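Local structure of calmodulin, putative (Toxoplasma gondii, 6TJ6) at residues D85-A90 with T121-Y126; E72-F77 with N128-L133. The protein binds calcium through an EF-hand, as a calmodulin-like protein, and in this structure packs against the chain of another protein. All coordinates share one frame; numbering follows the deposited sequence.

Contact 1 of 2, residues D85-A90 with T121-Y126; sequences DGTVSA and TGKIQY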
loop_
_atom_site.group_PDB
_atom_site.type_symbol
_atom_site.label_atom_id
_atom_site.label_comp_id
_atom_site.label_asym_id
_atom_site.label_seq_id
_atom_site.Cartn_x
_atom_site.Cartn_y
_atom_site.Cartn_z
ATOM N N ASP A 85 9.727 37.375 1.363
ATOM C CA ASP A 85 10.356 37.095 0.077
ATOM C C ASP A 85 9.986 35.712 -0.444
ATOM O O ASP A 85 10.703 35.161 -1.286
ATOM C CB ASP A 85 11.877 37.226 0.187
ATOM C CG ASP A 85 12.454 36.378 1.307
ATOM O OD1 ASP A 85 11.679 35.664 1.977
ATOM O OD2 ASP A 85 13.684 36.431 1.524
ATOM N N GLY A 86 8.890 35.139 0.043
ATOM C CA GLY A 86 8.548 33.777 -0.311
ATOM C C GLY A 86 9.465 32.733 0.279
ATOM O O GLY A 86 9.588 31.643 -0.284
ATOM N N THR A 87 10.123 33.035 1.400
ATOM C CA THR A 87 11.086 32.122 1.998
ATOM C C THR A 87 10.884 32.049 3.506
ATOM O O THR A 87 10.408 32.998 4.133
ATOM C CB THR A 87 12.536 32.544 1.719
ATOM O OG1 THR A 87 12.869 33.679 2.527
ATOM C CG2 THR A 87 12.746 32.892 0.252
ATOM N N VAL A 88 11.262 30.906 4.083
ATOM C CA VAL A 88 11.335 30.740 5.529
ATOM C C VAL A 88 12.674 30.102 5.875
ATOM O O VAL A 88 13.263 29.372 5.072
ATOM C CB VAL A 88 10.170 29.895 6.099
ATOM C CG1 VAL A 88 8.828 30.539 5.785
ATOM C CG2 VAL A 88 10.228 28.462 5.580
ATOM N N SER A 89 13.149 30.385 7.087
ATOM C CA SER A 89 14.447 29.892 7.528
ATOM C C SER A 89 14.418 28.378 7.713
ATOM O O SER A 89 13.503 27.834 8.339
ATOM C CB SER A 89 14.854 30.577 8.831
ATOM O OG SER A 89 15.791 29.791 9.544
ATOM N N ALA A 90 15.433 27.700 7.173
ATOM C CA ALA A 90 15.465 26.242 7.236
ATOM C C ALA A 90 15.749 25.748 8.650
ATOM O O ALA A 90 15.138 24.774 9.107
ATOM C CB ALA A 90 16.506 25.699 6.257
ATOM N N THR A 121 20.563 27.112 0.593
ATOM C CA THR A 121 20.474 28.561 0.749
ATOM C C THR A 121 20.117 28.995 2.167
ATOM O O THR A 121 20.048 30.202 2.417
ATOM C CB THR A 121 19.448 29.142 -0.234
ATOM O OG1 THR A 121 19.389 30.566 -0.083
ATOM C CG2 THR A 121 18.063 28.571 0.019
ATOM N N GLY A 122 19.894 28.063 3.095
ATOM C CA GLY A 122 19.366 28.405 4.401
ATOM C C GLY A 122 17.943 28.908 4.387
ATOM O O GLY A 122 17.364 29.111 5.462
ATOM N N LYS A 123 17.368 29.124 3.211
ATOM C CA LYS A 123 15.992 29.543 3.014
ATOM C C LYS A 123 15.200 28.393 2.406
ATOM O O LYS A 123 15.758 27.403 1.927
ATOM C CB LYS A 123 15.935 30.783 2.113
ATOM C CG LYS A 123 15.750 32.099 2.852
ATOM C CD LYS A 123 16.539 32.162 4.144
ATOM C CE LYS A 123 15.906 33.162 5.096
ATOM N NZ LYS A 123 16.644 33.261 6.382
ATOM N N ILE A 124 13.878 28.530 2.441
ATOM C CA ILE A 124 12.968 27.558 1.845
ATOM C C ILE A 124 11.900 28.323 1.082
ATOM O O ILE A 124 11.174 29.131 1.672
ATOM C CB ILE A 124 12.319 26.646 2.900
ATOM C CG1 ILE A 124 13.373 25.771 3.583
ATOM C CG2 ILE A 124 11.232 25.789 2.264
ATOM C CD1 ILE A 124 12.789 24.784 4.573
ATOM N N GLN A 125 11.786 28.055 -0.219
ATOM C CA GLN A 125 10.800 28.747 -1.040
ATOM C C GLN A 125 9.362 28.426 -0.642
ATOM O O GLN A 125 8.442 29.080 -1.143
ATOM C CB GLN A 125 11.027 28.404 -2.515
ATOM C CG GLN A 125 12.438 28.684 -3.025
ATOM C CD GLN A 125 12.728 30.165 -3.206
ATOM O OE1 GLN A 125 12.730 30.933 -2.246
ATOM N NE2 GLN A 125 12.977 30.569 -4.446
ATOM N N TYR A 126 9.166 27.464 0.262
ATOM C CA TYR A 126 7.892 26.898 0.716
ATOM C C TYR A 126 6.772 26.829 -0.325
ATOM O O TYR A 126 6.069 25.817 -0.382
ATOM C CB TYR A 126 7.404 27.610 1.991
ATOM C CG TYR A 126 7.002 29.072 1.924
ATOM C CD1 TYR A 126 5.762 29.456 1.429
ATOM C CD2 TYR A 126 7.829 30.060 2.443
ATOM C CE1 TYR A 126 5.380 30.786 1.402
ATOM C CE2 TYR A 126 7.453 31.391 2.424
ATOM C CZ TYR A 126 6.229 31.749 1.899
ATOM O OH TYR A 126 5.849 33.073 1.875
#
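A90 N gives G122 O a hydrogen bond of 2.9 Å, close to straight at 166°. Two more backbone bonds lie nearby. V88 N reaches I124 O at 3.0 Å, and the return bond from I124 N to V88 O is weak. I124 O has a further neighbour in segment 85-90: T87 CA makes a CA-H...O contact of 3.0 Å to I124 O. The bonds lie in and beside the short, weakly bonded antiparallel pair 88-89 with 123-124, which joins the two loops of the EF-hand pair. D85 and T87 belong to a probable EF-hand loop, with no metal bound here. S89 is the N-cap of the following helix, with OG bonded to E92 N. Beside the bonds, K123 crosses T87. Its CG is pressed to 3.4 Å from T87 CB, tighter than a usual carbon contact. Beyond them, V88 CG2 rests on I124 CB at 3.9 Å, and A90 CB packs on I124 CG1. The Y126 ring lies against the backbone of segment 85-90. G86 O sits over one face of this ring, and T87 C and V88 N lie in plane at its edge. V88 meets Y126 at about a right angle, with CG1 at 3.5 Å from Y126 CD2. Y126 OH is hydrogen-bonded to D81 OD2, which ties the far end of the ring to the start of the probable EF-hand loop that holds D85 and T87.

Contact 2 of 2, residues E72-F77 with N128-L133; sequences ELIKSF and NFVKML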
loop_
_atom_site.group_PDB
_atom_site.type_symbol
_atom_site.label_atom_id
_atom_site.label_comp_id
_atom_site.label_asym_id
_atom_site.label_seq_id
_atom_site.Cartn_x
_atom_site.Cartn_y
_atom_site.Cartn_z
ATOM N N GLU A 72 -3.773 26.842 1.827
ATOM C CA GLU A 72 -3.719 26.902 3.286
ATOM C C GLU A 72 -2.307 26.644 3.806
ATOM O O GLU A 72 -1.872 27.275 4.775
ATOM C CB GLU A 72 -4.711 25.903 3.892
ATOM C CG GLU A 72 -6.171 26.183 3.553
ATOM C CD GLU A 72 -6.752 27.360 4.320
ATOM O OE1 GLU A 72 -6.049 27.918 5.190
ATOM O OE2 GLU A 72 -7.916 27.726 4.056
ATOM N N LEU A 73 -1.567 25.738 3.162
ATOM C CA LEU A 73 -0.200 25.450 3.591
ATOM C C LEU A 73 0.731 26.617 3.287
ATOM O O LEU A 73 1.563 26.999 4.122
ATOM C CB LEU A 73 0.303 24.172 2.918
ATOM C CG LEU A 73 0.125 22.847 3.667
ATOM C CD1 LEU A 73 1.015 22.793 4.894
ATOM C CD2 LEU A 73 -1.320 22.642 4.057
ATOM N N ILE A 74 0.619 27.188 2.085
ATOM C CA ILE A 74 1.415 28.368 1.759
ATOM C C ILE A 74 1.053 29.521 2.690
ATOM O O ILE A 74 1.918 30.304 3.104
ATOM C CB ILE A 74 1.233 28.736 0.274
ATOM C CG1 ILE A 74 1.828 27.643 -0.618
ATOM C CG2 ILE A 74 1.879 30.076 -0.040
ATOM C CD1 ILE A 74 1.670 27.906 -2.102
ATOM N N LYS A 75 -0.224 29.609 3.074
ATOM C CA LYS A 75 -0.673 30.643 4.001
ATOM C C LYS A 75 -0.079 30.442 5.388
ATOM O O LYS A 75 0.281 31.413 6.062
ATOM C CB LYS A 75 -2.202 30.636 4.058
ATOM C CG LYS A 75 -2.830 31.847 4.719
ATOM C CD LYS A 75 -4.292 31.977 4.309
ATOM C CE LYS A 75 -5.238 31.510 5.404
ATOM N NZ LYS A 75 -5.416 32.554 6.452
ATOM N N SER A 76 0.022 29.188 5.834
ATOM C CA SER A 76 0.650 28.906 7.121
ATOM C C SER A 76 2.140 29.223 7.089
ATOM O O SER A 76 2.687 29.761 8.059
ATOM C CB SER A 76 0.423 27.446 7.512
ATOM O OG SER A 76 -0.958 27.150 7.617
ATOM N N PHE A 77 2.815 28.889 5.986
ATOM C CA PHE A 77 4.238 29.201 5.869
ATOM C C PHE A 77 4.478 30.706 5.847
ATOM O O PHE A 77 5.457 31.194 6.426
ATOM C CB PHE A 77 4.823 28.558 4.613
ATOM C CG PHE A 77 5.363 27.175 4.828
ATOM C CD1 PHE A 77 6.530 26.973 5.546
ATOM C CD2 PHE A 77 4.714 26.076 4.291
ATOM C CE1 PHE A 77 7.033 25.700 5.738
ATOM C CE2 PHE A 77 5.210 24.801 4.479
ATOM C CZ PHE A 77 6.371 24.612 5.202
ATOM N N ASN A 128 7.234 26.728 -3.744
ATOM C CA ASN A 128 7.787 25.645 -4.552
ATOM C C ASN A 128 7.819 24.339 -3.768
ATOM O O ASN A 128 7.557 23.265 -4.322
ATOM C CB ASN A 128 9.191 26.025 -5.026
ATOM C CG ASN A 128 9.689 25.144 -6.155
ATOM O OD1 ASN A 128 8.903 24.597 -6.927
ATOM N ND2 ASN A 128 11.007 25.010 -6.260
ATOM N N PHE A 129 8.115 24.418 -2.471
ATOM C CA PHE A 129 8.204 23.220 -1.643
ATOM C C PHE A 129 6.834 22.575 -1.454
ATOM O O PHE A 129 6.675 21.363 -1.647
ATOM C CB PHE A 129 8.847 23.582 -0.302
ATOM C CG PHE A 129 8.689 22.537 0.760
ATOM C CD1 PHE A 129 9.309 21.304 0.643
ATOM C CD2 PHE A 129 7.945 22.806 1.898
ATOM C CE1 PHE A 129 9.170 20.347 1.635
ATOM C CE2 PHE A 129 7.803 21.856 2.891
ATOM C CZ PHE A 129 8.416 20.624 2.760
ATOM N N VAL A 130 5.823 23.371 -1.094
ATOM C CA VAL A 130 4.478 22.822 -0.922
ATOM C C VAL A 130 3.962 22.249 -2.238
ATOM O O VAL A 130 3.324 21.188 -2.261
ATOM C CB VAL A 130 3.529 23.892 -0.349
ATOM C CG1 VAL A 130 2.080 23.453 -0.481
ATOM C CG2 VAL A 130 3.861 24.158 1.113
ATOM N N LYS A 131 4.243 22.928 -3.356
ATOM C CA LYS A 131 3.838 22.402 -4.657
ATOM C C LYS A 131 4.493 21.052 -4.926
ATOM O O LYS A 131 3.809 20.029 -5.055
ATOM C CB LYS A 131 4.182 23.396 -5.768
ATOM C CG LYS A 131 3.380 24.685 -5.740
ATOM C CD LYS A 131 3.565 25.452 -7.039
ATOM C CE LYS A 131 3.737 26.945 -6.800
ATOM N NZ LYS A 131 2.487 27.713 -7.052
ATOM N N MET A 132 5.831 21.023 -4.990
ATOM C CA MET A 132 6.550 19.771 -5.228
ATOM C C MET A 132 6.414 18.768 -4.075
ATOM O O MET A 132 7.084 17.728 -4.099
ATOM N N LEU A 133 5.598 19.074 -3.067
ATOM C CA LEU A 133 5.188 18.103 -2.060
ATOM C C LEU A 133 3.798 17.528 -2.309
ATOM O O LEU A 133 3.589 16.329 -2.101
ATOM C CB LEU A 133 5.234 18.747 -0.668
ATOM C CG LEU A 133 4.789 17.932 0.550
ATOM C CD1 LEU A 133 5.704 18.212 1.730
ATOM C CD2 LEU A 133 3.345 18.240 0.924
#
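V130 points its branched side chain into helix 72-77 and meets three residues there. CG2 of V130 lies against the F77 ring, 3.7 Å from F77 CE2, and also touches L73. CG1 of V130, anti to the backbone N (chi1 166°), rests on L73 CB at 3.9 Å and meets I74 as well. F129 adds to the packed part. Its side chain crosses that of F77 at about a right angle, and F77 CZ comes to the edge of the F129 ring, 3.9 Å from F129 CE2. L73, F77, F129 and V130 are all buried, and the contact between the segments is purely apolar. The I74 side is looser. I74 starts out beside the contact, and its CG1 reaches in to V130 CB at 4.1 Å. I74 is partly exposed, and the neighbouring K131 is exposed, with K131 NZ 5.0 Å from I74 CD1. The axes of segments 72-77 and 128-133 approach to 9.8 Å, and their directions are 150° apart, so the two run roughly antiparallel. The spacing is bridged by side chains alone. The other protein of the assembly places apolar side chains on L73 and F77, and an aromatic one on L133. Both helices are therefore partly covered by a partner chain. Helix 69-78 leads into the first EF-hand loop of the pair, and helix 127-134 follows the second. Such a meeting of first and last helices, with a partner lying against them, is typical of the C-terminal lobe of calmodulin and related light chains.

After the N-terminal half (helices 7-15 to 53-64), which takes part in neither contact, helix 69-78 supplies one side of contact 2. The chain then enters the loop and strand 88-89, one half of contact 1. Helices 90-100 and 106-116 follow, and strand 123-124 returns to complete contact 1. Helix 127-134 comes next and closes contact 2 against helix 69-78. Contact 1 thus falls within the longer loop that contact 2 closes. The inner closure joins the two EF-hand loops, and the outer one joins the first and last helices of the pair. The two meet where the Y126 ring packs on F77 and I74, and where I124 CG2 touches F129 CB.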